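Long-range contacts in AlyGC (Glaciecola chathamensis, PDB 5GKD), which probably cleaves alginate by beta-elimination, as a family 6 polysaccharide lyase with calcium bound in its parallel beta-helix: residues L26-W31 and G56-T61; L78-G83 and T107-D112; I547-F552 and V577-F582; I609-V614 and M640-F645. All blocks are in the same frame, centred on the assembly; numbering follows the deposited sequence.

Interaction 1. Residues L26-W31 and G56-T61; sequences LANGTW and GKVFLT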
loop_
_atom_site.group_PDB
_atom_site.type_symbol
_atom_site.label_atom_id
_atom_site.label_comp_id
_atom_site.label_asym_id
_atom_site.label_seq_id
_atom_site.Cartn_x
_atom_site.Cartn_y
_atom_site.Cartn_z
ATOM N N LEU A 26 -17.401 30.931 20.029
ATOM C CA LEU A 26 -17.246 29.517 20.346
ATOM C C LEU A 26 -16.616 29.386 21.725
ATOM O O LEU A 26 -15.499 29.866 21.944
ATOM C CB LEU A 26 -16.384 28.801 19.306
ATOM C CG LEU A 26 -16.807 28.805 17.840
ATOM C CD1 LEU A 26 -15.873 27.893 17.019
ATOM C CD2 LEU A 26 -18.282 28.429 17.682
ATOM N N ALA A 27 -17.337 28.741 22.641
ATOM C CA ALA A 27 -16.873 28.547 24.003
ATOM C C ALA A 27 -15.584 27.730 24.039
ATOM O O ALA A 27 -15.372 26.826 23.235
ATOM C CB ALA A 27 -17.963 27.843 24.832
ATOM N N ASN A 28 -14.730 28.052 25.006
ATOM C CA ASN A 28 -13.484 27.329 25.189
ATOM C C ASN A 28 -13.749 25.839 25.315
ATOM O O ASN A 28 -14.678 25.417 25.999
ATOM C CB ASN A 28 -12.756 27.840 26.434
ATOM C CG ASN A 28 -12.256 29.248 26.269
ATOM O OD1 ASN A 28 -12.057 29.718 25.149
ATOM N ND2 ASN A 28 -12.033 29.929 27.378
ATOM N N GLY A 29 -12.935 25.056 24.633
ATOM C CA GLY A 29 -13.047 23.618 24.658
ATOM C C GLY A 29 -12.597 23.039 23.331
ATOM O O GLY A 29 -12.084 23.743 22.465
ATOM N N THR A 30 -12.810 21.737 23.199
ATOM C CA THR A 30 -12.438 20.976 22.015
ATOM C C THR A 30 -13.703 20.655 21.221
ATOM O O THR A 30 -14.594 19.964 21.716
ATOM C CB THR A 30 -11.684 19.706 22.418
ATOM O OG1 THR A 30 -10.467 20.069 23.090
ATOM C CG2 THR A 30 -11.364 18.854 21.207
ATOM N N TRP A 31 -13.788 21.185 20.008
ATOM C CA TRP A 31 -14.917 20.946 19.113
ATOM C C TRP A 31 -14.468 19.927 18.083
ATOM O O TRP A 31 -13.703 20.264 17.176
ATOM C CB TRP A 31 -15.369 22.231 18.424
ATOM C CG TRP A 31 -15.759 23.305 19.354
ATOM C CD1 TRP A 31 -14.970 23.923 20.268
ATOM C CD2 TRP A 31 -17.046 23.904 19.462
ATOM N NE1 TRP A 31 -15.685 24.861 20.948
ATOM C CE2 TRP A 31 -16.965 24.878 20.467
ATOM C CE3 TRP A 31 -18.266 23.712 18.796
ATOM C CZ2 TRP A 31 -18.050 25.667 20.829
ATOM C CZ3 TRP A 31 -19.350 24.500 19.157
ATOM C CH2 TRP A 31 -19.235 25.460 20.169
ATOM N N GLY A 56 -6.556 30.382 21.720
ATOM C CA GLY A 56 -5.658 29.394 22.258
ATOM C C GLY A 56 -6.331 28.341 23.113
ATOM O O GLY A 56 -5.671 27.373 23.488
ATOM N N LYS A 57 -7.620 28.507 23.437
ATOM C CA LYS A 57 -8.372 27.494 24.172
ATOM C C LYS A 57 -9.548 26.921 23.392
ATOM O O LYS A 57 -10.287 26.091 23.936
ATOM C CB LYS A 57 -8.883 28.067 25.504
ATOM C CG LYS A 57 -7.771 28.416 26.485
ATOM C CD LYS A 57 -8.304 28.991 27.795
ATOM C CE LYS A 57 -7.194 29.063 28.836
ATOM N NZ LYS A 57 -7.574 29.802 30.078
ATOM N N VAL A 58 -9.774 27.362 22.159
ATOM C CA VAL A 58 -10.797 26.794 21.285
ATOM C C VAL A 58 -10.087 26.001 20.204
ATOM O O VAL A 58 -9.395 26.566 19.344
ATOM C CB VAL A 58 -11.706 27.868 20.676
ATOM C CG1 VAL A 58 -12.635 27.260 19.644
ATOM C CG2 VAL A 58 -12.478 28.582 21.766
ATOM N N PHE A 59 -10.278 24.695 20.235
ATOM C CA PHE A 59 -9.668 23.774 19.298
ATOM C C PHE A 59 -10.744 23.169 18.425
ATOM O O PHE A 59 -11.796 22.765 18.928
ATOM C CB PHE A 59 -8.920 22.666 20.045
ATOM C CG PHE A 59 -7.893 23.180 20.987
ATOM C CD1 PHE A 59 -6.662 23.604 20.519
ATOM C CD2 PHE A 59 -8.156 23.255 22.345
ATOM C CE1 PHE A 59 -5.708 24.079 21.382
ATOM C CE2 PHE A 59 -7.197 23.741 23.215
ATOM C CZ PHE A 59 -5.971 24.153 22.729
ATOM N N LEU A 60 -10.479 23.105 17.134
ATOM C CA LEU A 60 -11.325 22.399 16.188
ATOM C C LEU A 60 -10.532 21.194 15.711
ATOM O O LEU A 60 -9.506 21.350 15.042
ATOM C CB LEU A 60 -11.750 23.294 15.030
ATOM C CG LEU A 60 -13.037 24.067 15.310
ATOM C CD1 LEU A 60 -12.793 25.108 16.360
ATOM C CD2 LEU A 60 -13.619 24.694 14.068
ATOM N N THR A 61 -11.011 20.000 16.052
ATOM C CA THR A 61 -10.243 18.772 15.903
ATOM C C THR A 61 -11.026 17.748 15.082
ATOM O O THR A 61 -12.180 17.957 14.701
ATOM C CB THR A 61 -9.873 18.174 17.268
ATOM O OG1 THR A 61 -11.055 17.699 17.939
ATOM C CG2 THR A 61 -9.171 19.204 18.134
#

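Interaction 2. Residues L78-G83 and T107-D112; sequences LVFKDG and TQVVID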
loop_
_atom_site.group_PDB
_atom_site.type_symbol
_atom_site.label_atom_id
_atom_site.label_comp_id
_atom_site.label_asym_id
_atom_site.label_seq_id
_atom_site.Cartn_x
_atom_site.Cartn_y
_atom_site.Cartn_z
ATOM N N LEU A 78 -9.013 30.779 16.555
ATOM C CA LEU A 78 -9.262 29.344 16.513
ATOM C C LEU A 78 -7.955 28.603 16.262
ATOM O O LEU A 78 -7.028 29.134 15.640
ATOM C CB LEU A 78 -10.273 28.982 15.405
ATOM C CG LEU A 78 -11.577 29.789 15.335
ATOM C CD1 LEU A 78 -12.409 29.382 14.129
ATOM C CD2 LEU A 78 -12.355 29.621 16.641
ATOM N N VAL A 79 -7.902 27.364 16.729
ATOM C CA VAL A 79 -6.780 26.464 16.501
ATOM C C VAL A 79 -7.326 25.183 15.879
ATOM O O VAL A 79 -8.145 24.493 16.502
ATOM C CB VAL A 79 -6.022 26.139 17.795
ATOM C CG1 VAL A 79 -4.867 25.168 17.503
ATOM C CG2 VAL A 79 -5.498 27.412 18.460
ATOM N N PHE A 80 -6.881 24.866 14.659
ATOM C CA PHE A 80 -7.114 23.551 14.073
ATOM C C PHE A 80 -5.901 22.674 14.367
ATOM O O PHE A 80 -4.769 23.038 14.037
ATOM C CB PHE A 80 -7.361 23.611 12.565
ATOM C CG PHE A 80 -8.573 24.399 12.159
ATOM C CD1 PHE A 80 -8.552 25.794 12.163
ATOM C CD2 PHE A 80 -9.714 23.759 11.734
ATOM C CE1 PHE A 80 -9.671 26.528 11.799
ATOM C CE2 PHE A 80 -10.834 24.483 11.354
ATOM C CZ PHE A 80 -10.810 25.865 11.384
ATOM N N LYS A 81 -6.144 21.524 14.988
ATOM C CA LYS A 81 -5.106 20.559 15.325
ATOM C C LYS A 81 -5.788 19.222 15.553
ATOM O O LYS A 81 -7.013 19.148 15.652
ATOM C CB LYS A 81 -4.316 20.989 16.568
ATOM C CG LYS A 81 -5.105 20.832 17.864
ATOM C CD LYS A 81 -4.244 21.130 19.084
ATOM C CE LYS A 81 -4.936 20.649 20.346
ATOM N NZ LYS A 81 -4.166 20.959 21.589
ATOM N N ASP A 82 -4.978 18.168 15.657
ATOM C CA ASP A 82 -5.454 16.805 15.936
ATOM C C ASP A 82 -6.586 16.407 14.998
ATOM O O ASP A 82 -7.636 15.935 15.429
ATOM C CB ASP A 82 -5.901 16.655 17.391
ATOM C CG ASP A 82 -4.791 16.942 18.384
ATOM O OD1 ASP A 82 -3.607 16.737 18.059
ATOM O OD2 ASP A 82 -5.110 17.370 19.504
ATOM N N GLY A 83 -6.376 16.610 13.705
ATOM C CA GLY A 83 -7.373 16.201 12.734
ATOM C C GLY A 83 -6.968 16.550 11.321
ATOM O O GLY A 83 -5.784 16.720 11.022
ATOM N N THR A 107 -8.180 36.025 10.632
ATOM C CA THR A 107 -7.035 36.575 11.337
ATOM C C THR A 107 -6.840 35.821 12.643
ATOM O O THR A 107 -7.806 35.410 13.282
ATOM C CB THR A 107 -7.193 38.087 11.605
ATOM O OG1 THR A 107 -6.032 38.599 12.275
ATOM C CG2 THR A 107 -8.449 38.375 12.454
ATOM N N GLN A 108 -5.583 35.594 13.007
ATOM C CA GLN A 108 -5.258 34.973 14.278
ATOM C C GLN A 108 -5.879 33.585 14.393
ATOM O O GLN A 108 -6.473 33.227 15.412
ATOM C CB GLN A 108 -5.683 35.868 15.450
ATOM C CG GLN A 108 -4.976 37.226 15.490
ATOM C CD GLN A 108 -5.075 37.889 16.855
ATOM O OE1 GLN A 108 -4.792 37.265 17.860
ATOM N NE2 GLN A 108 -5.474 39.151 16.887
ATOM N N VAL A 109 -5.745 32.788 13.343
ATOM C CA VAL A 109 -6.061 31.382 13.500
ATOM C C VAL A 109 -4.839 30.537 13.171
ATOM O O VAL A 109 -4.020 30.863 12.304
ATOM C CB VAL A 109 -7.312 30.911 12.717
ATOM C CG1 VAL A 109 -8.143 32.049 12.210
ATOM C CG2 VAL A 109 -6.999 29.868 11.667
ATOM N N VAL A 110 -4.719 29.449 13.923
ATOM C CA VAL A 110 -3.611 28.517 13.854
ATOM C C VAL A 110 -4.099 27.259 13.152
ATOM O O VAL A 110 -5.179 26.746 13.466
ATOM C CB VAL A 110 -3.094 28.172 15.263
ATOM C CG1 VAL A 110 -2.031 27.104 15.193
ATOM C CG2 VAL A 110 -2.595 29.410 15.993
ATOM N N ILE A 111 -3.302 26.747 12.224
ATOM C CA ILE A 111 -3.444 25.383 11.745
ATOM C C ILE A 111 -2.120 24.683 11.999
ATOM O O ILE A 111 -1.091 25.070 11.433
ATOM C CB ILE A 111 -3.822 25.313 10.262
ATOM C CG1 ILE A 111 -5.090 26.136 9.996
ATOM C CG2 ILE A 111 -3.966 23.843 9.854
ATOM C CD1 ILE A 111 -5.575 26.092 8.551
ATOM N N ASP A 112 -2.146 23.653 12.841
ATOM C CA ASP A 112 -0.938 23.026 13.374
ATOM C C ASP A 112 -1.007 21.529 13.096
ATOM O O ASP A 112 -1.731 20.791 13.778
ATOM C CB ASP A 112 -0.813 23.309 14.870
ATOM C CG ASP A 112 0.449 22.750 15.468
ATOM O OD1 ASP A 112 1.184 22.035 14.772
ATOM O OD2 ASP A 112 0.706 23.017 16.653
HETATM O O HOH W 1 -2.065 18.353 15.161
#

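Interaction 3. Residues I547-F552 and V577-F582; sequences IKNSTF and VQDSQF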
loop_
_atom_site.group_PDB
_atom_site.type_symbol
_atom_site.label_atom_id
_atom_site.label_comp_id
_atom_site.label_asym_id
_atom_site.label_seq_id
_atom_site.Cartn_x
_atom_site.Cartn_y
_atom_site.Cartn_z
ATOM N N ILE A 547 22.465 4.336 10.502
ATOM C CA ILE A 547 23.042 3.037 10.827
ATOM C C ILE A 547 24.554 3.202 10.897
ATOM O O ILE A 547 25.186 3.557 9.896
ATOM C CB ILE A 547 22.653 1.974 9.789
ATOM C CG1 ILE A 547 21.141 1.761 9.811
ATOM C CG2 ILE A 547 23.380 0.663 10.044
ATOM C CD1 ILE A 547 20.657 0.867 8.742
ATOM N N LYS A 548 25.130 2.955 12.075
ATOM C CA LYS A 548 26.545 3.226 12.331
ATOM C C LYS A 548 27.166 2.061 13.079
ATOM O O LYS A 548 26.581 1.562 14.039
ATOM C CB LYS A 548 26.743 4.499 13.166
ATOM C CG LYS A 548 25.904 5.656 12.731
ATOM C CD LYS A 548 25.954 6.818 13.703
ATOM C CE LYS A 548 25.090 7.957 13.155
ATOM N NZ LYS A 548 25.069 9.167 14.018
ATOM N N ASN A 549 28.356 1.642 12.653
ATOM C CA ASN A 549 29.169 0.691 13.417
ATOM C C ASN A 549 28.460 -0.637 13.650
ATOM O O ASN A 549 28.708 -1.305 14.654
ATOM C CB ASN A 549 29.585 1.283 14.768
ATOM C CG ASN A 549 30.162 2.673 14.639
ATOM O OD1 ASN A 549 29.650 3.623 15.224
ATOM N ND2 ASN A 549 31.229 2.800 13.869
ATOM N N SER A 550 27.570 -1.046 12.752
ATOM C CA SER A 550 26.738 -2.198 13.035
ATOM C C SER A 550 27.008 -3.316 12.043
ATOM O O SER A 550 27.563 -3.108 10.967
ATOM C CB SER A 550 25.248 -1.821 13.019
ATOM O OG SER A 550 24.977 -0.854 14.010
ATOM N N THR A 551 26.585 -4.510 12.421
ATOM C CA THR A 551 26.820 -5.702 11.631
ATOM C C THR A 551 25.520 -6.477 11.501
ATOM O O THR A 551 24.800 -6.663 12.483
ATOM C CB THR A 551 27.899 -6.592 12.281
ATOM O OG1 THR A 551 29.079 -5.817 12.489
ATOM C CG2 THR A 551 28.223 -7.779 11.390
ATOM N N PHE A 552 25.234 -6.941 10.290
ATOM C CA PHE A 552 23.980 -7.621 10.001
ATOM C C PHE A 552 24.311 -8.845 9.167
ATOM O O PHE A 552 24.876 -8.709 8.079
ATOM C CB PHE A 552 23.001 -6.687 9.261
ATOM C CG PHE A 552 22.768 -5.366 9.968
ATOM C CD1 PHE A 552 23.579 -4.277 9.707
ATOM C CD2 PHE A 552 21.739 -5.221 10.891
ATOM C CE1 PHE A 552 23.377 -3.082 10.341
ATOM C CE2 PHE A 552 21.544 -4.025 11.536
ATOM C CZ PHE A 552 22.365 -2.952 11.265
ATOM N N VAL A 577 24.244 5.239 6.226
ATOM C CA VAL A 577 24.958 4.042 6.654
ATOM C C VAL A 577 26.445 4.373 6.715
ATOM O O VAL A 577 27.040 4.768 5.702
ATOM C CB VAL A 577 24.706 2.861 5.708
ATOM C CG1 VAL A 577 25.466 1.644 6.170
ATOM C CG2 VAL A 577 23.203 2.561 5.611
ATOM N N GLN A 578 27.043 4.215 7.900
ATOM C CA GLN A 578 28.463 4.490 8.124
ATOM C C GLN A 578 29.110 3.301 8.821
ATOM O O GLN A 578 28.556 2.776 9.794
ATOM C CB GLN A 578 28.679 5.745 8.981
ATOM C CG GLN A 578 28.155 7.037 8.404
ATOM C CD GLN A 578 28.939 7.499 7.196
ATOM O OE1 GLN A 578 30.059 7.048 6.958
ATOM N NE2 GLN A 578 28.356 8.401 6.422
ATOM N N ASP A 579 30.275 2.878 8.322
ATOM C CA ASP A 579 31.146 1.944 9.048
ATOM C C ASP A 579 30.397 0.690 9.495
ATOM O O ASP A 579 30.439 0.310 10.660
ATOM C CB ASP A 579 31.784 2.638 10.262
ATOM C CG ASP A 579 32.427 3.973 9.905
ATOM O OD1 ASP A 579 33.336 3.979 9.062
ATOM O OD2 ASP A 579 32.020 5.022 10.452
ATOM N N SER A 580 29.693 0.046 8.564
ATOM C CA SER A 580 28.818 -1.071 8.902
ATOM C C SER A 580 29.059 -2.244 7.960
ATOM O O SER A 580 29.532 -2.076 6.833
ATOM C CB SER A 580 27.328 -0.645 8.869
ATOM O OG SER A 580 27.059 0.331 9.868
ATOM N N GLN A 581 28.746 -3.450 8.432
ATOM C CA GLN A 581 29.002 -4.653 7.655
ATOM C C GLN A 581 27.717 -5.428 7.426
ATOM O O GLN A 581 26.869 -5.518 8.315
ATOM C CB GLN A 581 30.011 -5.580 8.339
ATOM C CG GLN A 581 30.834 -4.937 9.442
ATOM C CD GLN A 581 31.665 -3.769 8.984
ATOM O OE1 GLN A 581 32.203 -3.788 7.917
ATOM N NE2 GLN A 581 31.786 -2.757 9.798
ATOM N N PHE A 582 27.601 -6.025 6.247
ATOM C CA PHE A 582 26.426 -6.788 5.866
ATOM C C PHE A 582 26.907 -8.049 5.181
ATOM O O PHE A 582 27.718 -7.962 4.255
ATOM C CB PHE A 582 25.527 -5.977 4.918
ATOM C CG PHE A 582 25.150 -4.619 5.450
ATOM C CD1 PHE A 582 26.037 -3.561 5.392
ATOM C CD2 PHE A 582 23.901 -4.403 6.010
ATOM C CE1 PHE A 582 25.688 -2.317 5.891
ATOM C CE2 PHE A 582 23.546 -3.163 6.505
ATOM C CZ PHE A 582 24.432 -2.117 6.437
#

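Interaction 4. Residues I609-V614 and M640-F645; sequences IENSNV and MNNNIF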
loop_
_atom_site.group_PDB
_atom_site.type_symbol
_atom_site.label_atom_id
_atom_site.label_comp_id
_atom_site.label_asym_id
_atom_site.label_seq_id
_atom_site.Cartn_x
_atom_site.Cartn_y
_atom_site.Cartn_z
ATOM N N ILE A 609 25.939 5.872 1.914
ATOM C CA ILE A 609 26.606 4.661 2.409
ATOM C C ILE A 609 28.105 4.882 2.281
ATOM O O ILE A 609 28.623 4.971 1.165
ATOM C CB ILE A 609 26.193 3.395 1.640
ATOM C CG1 ILE A 609 24.707 3.109 1.787
ATOM C CG2 ILE A 609 26.962 2.194 2.136
ATOM C CD1 ILE A 609 24.270 1.882 1.013
ATOM N N GLU A 610 28.810 4.950 3.410
ATOM C CA GLU A 610 30.253 5.161 3.388
ATOM C C GLU A 610 30.967 4.203 4.338
ATOM O O GLU A 610 30.426 3.810 5.372
ATOM C CB GLU A 610 30.615 6.608 3.760
ATOM C CG GLU A 610 30.139 7.644 2.773
ATOM C CD GLU A 610 30.424 9.059 3.242
ATOM O OE1 GLU A 610 29.959 9.428 4.340
ATOM O OE2 GLU A 610 31.127 9.798 2.519
ATOM N N ASN A 611 32.202 3.842 3.970
ATOM C CA ASN A 611 33.119 3.098 4.840
ATOM C C ASN A 611 32.508 1.791 5.320
ATOM O O ASN A 611 32.714 1.366 6.454
ATOM C CB ASN A 611 33.556 3.943 6.036
ATOM C CG ASN A 611 34.283 5.214 5.623
ATOM O OD1 ASN A 611 35.123 5.201 4.713
ATOM N ND2 ASN A 611 33.955 6.320 6.286
ATOM N N SER A 612 31.743 1.152 4.457
ATOM C CA SER A 612 30.978 -0.010 4.856
ATOM C C SER A 612 31.375 -1.193 3.995
ATOM O O SER A 612 32.103 -1.059 3.013
ATOM C CB SER A 612 29.474 0.276 4.757
ATOM O OG SER A 612 29.124 1.269 5.703
ATOM N N ASN A 613 30.881 -2.362 4.376
ATOM C CA ASN A 613 31.283 -3.601 3.738
ATOM C C ASN A 613 30.062 -4.486 3.548
ATOM O O ASN A 613 29.319 -4.742 4.496
ATOM C CB ASN A 613 32.355 -4.302 4.584
ATOM C CG ASN A 613 33.063 -5.376 3.830
ATOM O OD1 ASN A 613 32.470 -6.392 3.491
ATOM N ND2 ASN A 613 34.341 -5.161 3.544
ATOM N N VAL A 614 29.860 -4.941 2.318
ATOM C CA VAL A 614 28.715 -5.751 1.932
ATOM C C VAL A 614 29.231 -6.959 1.170
ATOM O O VAL A 614 29.945 -6.799 0.172
ATOM C CB VAL A 614 27.728 -4.962 1.052
ATOM C CG1 VAL A 614 26.590 -5.867 0.591
ATOM C CG2 VAL A 614 27.207 -3.728 1.779
ATOM N N MET A 640 27.869 7.270 -2.339
ATOM C CA MET A 640 28.479 6.043 -1.837
ATOM C C MET A 640 29.989 6.100 -2.010
ATOM O O MET A 640 30.485 6.119 -3.139
ATOM C CB MET A 640 27.902 4.819 -2.533
ATOM C CG MET A 640 26.431 4.656 -2.295
ATOM S SD MET A 640 25.819 3.024 -2.678
ATOM C CE MET A 640 24.062 3.258 -2.299
ATOM N N ASN A 641 30.716 6.094 -0.890
ATOM C CA ASN A 641 32.155 6.300 -0.883
ATOM C C ASN A 641 32.839 5.286 0.017
ATOM O O ASN A 641 32.369 5.000 1.123
ATOM C CB ASN A 641 32.539 7.698 -0.390
ATOM C CG ASN A 641 31.878 8.790 -1.173
ATOM O OD1 ASN A 641 31.716 8.693 -2.391
ATOM N ND2 ASN A 641 31.479 9.846 -0.480
ATOM N N ASN A 642 33.983 4.783 -0.450
ATOM C CA ASN A 642 34.927 4.070 0.404
ATOM C C ASN A 642 34.344 2.767 0.930
ATOM O O ASN A 642 34.648 2.349 2.043
ATOM C CB ASN A 642 35.404 4.959 1.559
ATOM C CG ASN A 642 36.231 6.135 1.078
ATOM O OD1 ASN A 642 37.405 5.956 0.783
ATOM N ND2 ASN A 642 35.628 7.333 0.967
ATOM N N ASN A 643 33.511 2.117 0.130
ATOM C CA ASN A 643 32.912 0.845 0.503
ATOM C C ASN A 643 33.601 -0.291 -0.237
ATOM O O ASN A 643 34.211 -0.102 -1.286
ATOM C CB ASN A 643 31.406 0.805 0.183
ATOM C CG ASN A 643 30.642 1.980 0.753
ATOM O OD1 ASN A 643 30.387 2.060 1.957
ATOM N ND2 ASN A 643 30.272 2.897 -0.110
ATOM N N ILE A 644 33.450 -1.488 0.306
ATOM C CA ILE A 644 33.875 -2.712 -0.347
ATOM C C ILE A 644 32.643 -3.574 -0.531
ATOM O O ILE A 644 31.981 -3.933 0.449
ATOM C CB ILE A 644 34.954 -3.453 0.459
ATOM C CG1 ILE A 644 36.229 -2.615 0.542
ATOM C CG2 ILE A 644 35.248 -4.816 -0.156
ATOM C CD1 ILE A 644 36.235 -1.626 1.689
ATOM N N PHE A 645 32.334 -3.902 -1.777
ATOM C CA PHE A 645 31.192 -4.735 -2.122
ATOM C C PHE A 645 31.711 -6.020 -2.756
ATOM O O PHE A 645 32.379 -5.966 -3.793
ATOM C CB PHE A 645 30.244 -4.009 -3.092
ATOM C CG PHE A 645 29.832 -2.605 -2.666
ATOM C CD1 PHE A 645 29.027 -2.394 -1.549
ATOM C CD2 PHE A 645 30.174 -1.507 -3.441
ATOM C CE1 PHE A 645 28.615 -1.110 -1.187
ATOM C CE2 PHE A 645 29.772 -0.216 -3.084
ATOM C CZ PHE A 645 28.984 -0.023 -1.954
#

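Interaction 1. Residues L26-W31 and G56-T61
Val58 sits at the apolar centre of this contact, its CG1 methyl 4.1 Å from CB of Leu26 and equally close to the pyrrole side of the Trp31 indole. Leu60 extends the patch on the same face of the strands: its CD1 meets Leu26 CD1, and its CG lies near Trp31 CB. The indole is fixed in rotation from within its own segment, since Trp31 NE1 donates to Ala27 O at 3.0 Å, the carbonyl oxygen lying in the ring plane, while Leu26 CD2 rests over one ring face, offset toward the rim. A parallel backbone ladder joins the two strands. Gly29 N donates to Lys57 O, Phe59 N to Gly29 O (174° at the hydrogen), Trp31 N to Phe59 O and Thr61 N to Trp31 O. On the other face Thr30 CG2 touches Thr61 OG1 at 3.5 Å, and the Phe59 ring is covered by Lys81 in a cation-pi contact. At the polar edge the Asn28 amide crosses the start of the Lys57 chain, with OD1 3.6 Å from Lys57 CB and hydrogen-bonded to Thr54 N. Such in-register parallel pairing of strands from successive turns is characteristic of the right-handed beta-helix of pectate-lyase-like proteins.

Interaction 2. Residues L78-G83 and T107-D112
Phe80 and Ile111 lie side by side and point the same way, with Phe80 CD1 4.1 Å from Ile111 CG1. Paired in register on one face, and with Phe80 CG (chi1 -62°) and Ile111 CG1 (chi1 -55°) both anti to the carbonyl carbon, the two set out in the same direction. The phenyl ring also turns its edge to the neighbouring strand: Val110 O lies in the ring plane 3.7 Å from CD1, and Val109 CG2 approaches CE1 near that plane. Leu78 and Val109 meet through their CB atoms on this same face, which Val90 and Ile91 of strand 89-92 cover. Val79 and Val110 form the corresponding pair on the other face, again side by side and pointing alike, with Val79 CG2 4.1 Å from Val110 CB; Trp426 packs on both. The strands run nearly parallel, at 9°, and are joined by Val110 N to Leu78 O, Phe80 N to Val110 O (2.8 Å) and Asp112 N to Phe80 O. Beyond the last of these bonds one water bridges the two segments, accepting from Asp82 N and donating to Asp112 O at 2.8 Å, while Asp112 OD2 is hydrogen-bonded to Tyr427 OH. The contact therefore couples two neighbouring turns of the beta-helix by main-chain bonds and aliphatic and aromatic packing, with direct polar bonding between the segments confined to the backbone and supplemented by the water.

Interaction 3. Residues I547-F552 and V577-F582
Ile547 opens a pairing of two successive turns of a parallel beta-helix, each of which bends between two short strands. Its carbonyl O accepts from Gln578 N at 2.8 Å, its CB lies near Val577 CG2, and its CG2 methyl reaches Ser580 OG. Next, Lys548 aligns with Gln578, whose amide NE2 is bound to Glu610. At the bend Asn549 takes up a left-handed backbone conformation, as does Asp579 across from it, and Asn549 N donates to Gln578 O at 3.1 Å. Ser550 follows, its N donating almost straight (173°) to Ser580 OG at 3.2 Å. That hydroxyl, set beside its own backbone N (chi1 -64°), in turn donates to Gln578 O from above the carbonyl plane, and so links the bend of its own turn to the bend of the preceding one. An alanine in place of Ser580 would probably leave Ser550 N without its acceptor and loosen the tie between the two bends. Beyond the bend the ladder resumes, with Gln581 N bound to Ser550 O, while Thr551 OG1 touches Gln581 CG at 3.6 Å. Phe552 N donates to Gln581 O, and its ring lies beside that of Phe582, both meeting Phe563 edge-to-face. The two phenyl planes are 18° apart but slid so far that they barely overlap, centroids 5.2 Å apart, and Phe552 CD1 comes to 3.4 Å from Phe582 CE2.

Interaction 4. Residues I609-V614 and M640-F645
Asn643 reaches across to Ile609 and Ser612 with both ends of its amide. ND2 donates to Ile609 O at 2.9 Å, from above the carbonyl plane though with that oxygen in the plane of the amide, and OD1 accepts from Ser612 N at 3.0 Å. CG stands beside the backbone N (chi1 -52°), the turn about chi2 (-75°) presents OD1 and ND2 to their partners, and a further bond from ND2 to Asn673 OD1 also restrains the amide. Ile609 O is thus gripped twice, since Asn641 N donates to it as well. A leucine in place of Asn643 would probably leave Ser612 N without its acceptor and Ile609 O with one donor fewer. Alongside, Asn641 ND2 donates to Glu610 OE2 at 3.0 Å on the anti side of the carboxylate, whose OE1 is held by Gln578. Main-chain bonds flank the bend: Asn611 N to Asn641 O, Ile644 N to Ser612 O, and Val614 N to Ile644 O. Packing closes the contact on the face bearing Ile609 and Val614. Ile609 CD1 meets Met640 CE at 3.6 Å, the two side chains pointing alike, and Val614 CB lies in the plane of the Phe645 ring at its edge, 3.9 Å from CD1. Asn643, bonded to Asn673, is consistent with a short asparagine ladder of the kind found in parallel beta-helices, with serine at the equivalent bend position of the preceding turn.

How the interactions relate
The four contacts follow one another along the chain and form two neighbouring pairs. Interactions 1 and 2 have centres 10 Å apart and join directly, because strand 58-62 pairs with strand 73-81, Leu60 N lying 2.8 Å from Val79 O. Interactions 3 and 4 are likewise 10 Å apart, with strands 572-578 and 581-585 beside 606-610 and 613-617. Between the pairs the distance is large: centres of interactions 2 and 3 are 43 Å apart, and interactions 1 and 4 lie on opposite sides of the chain's centre. Each pair therefore samples consecutive turns of a separate beta-helical stack, the earlier one in the chondroitinase B-like part of the chain, which also holds the calcium site.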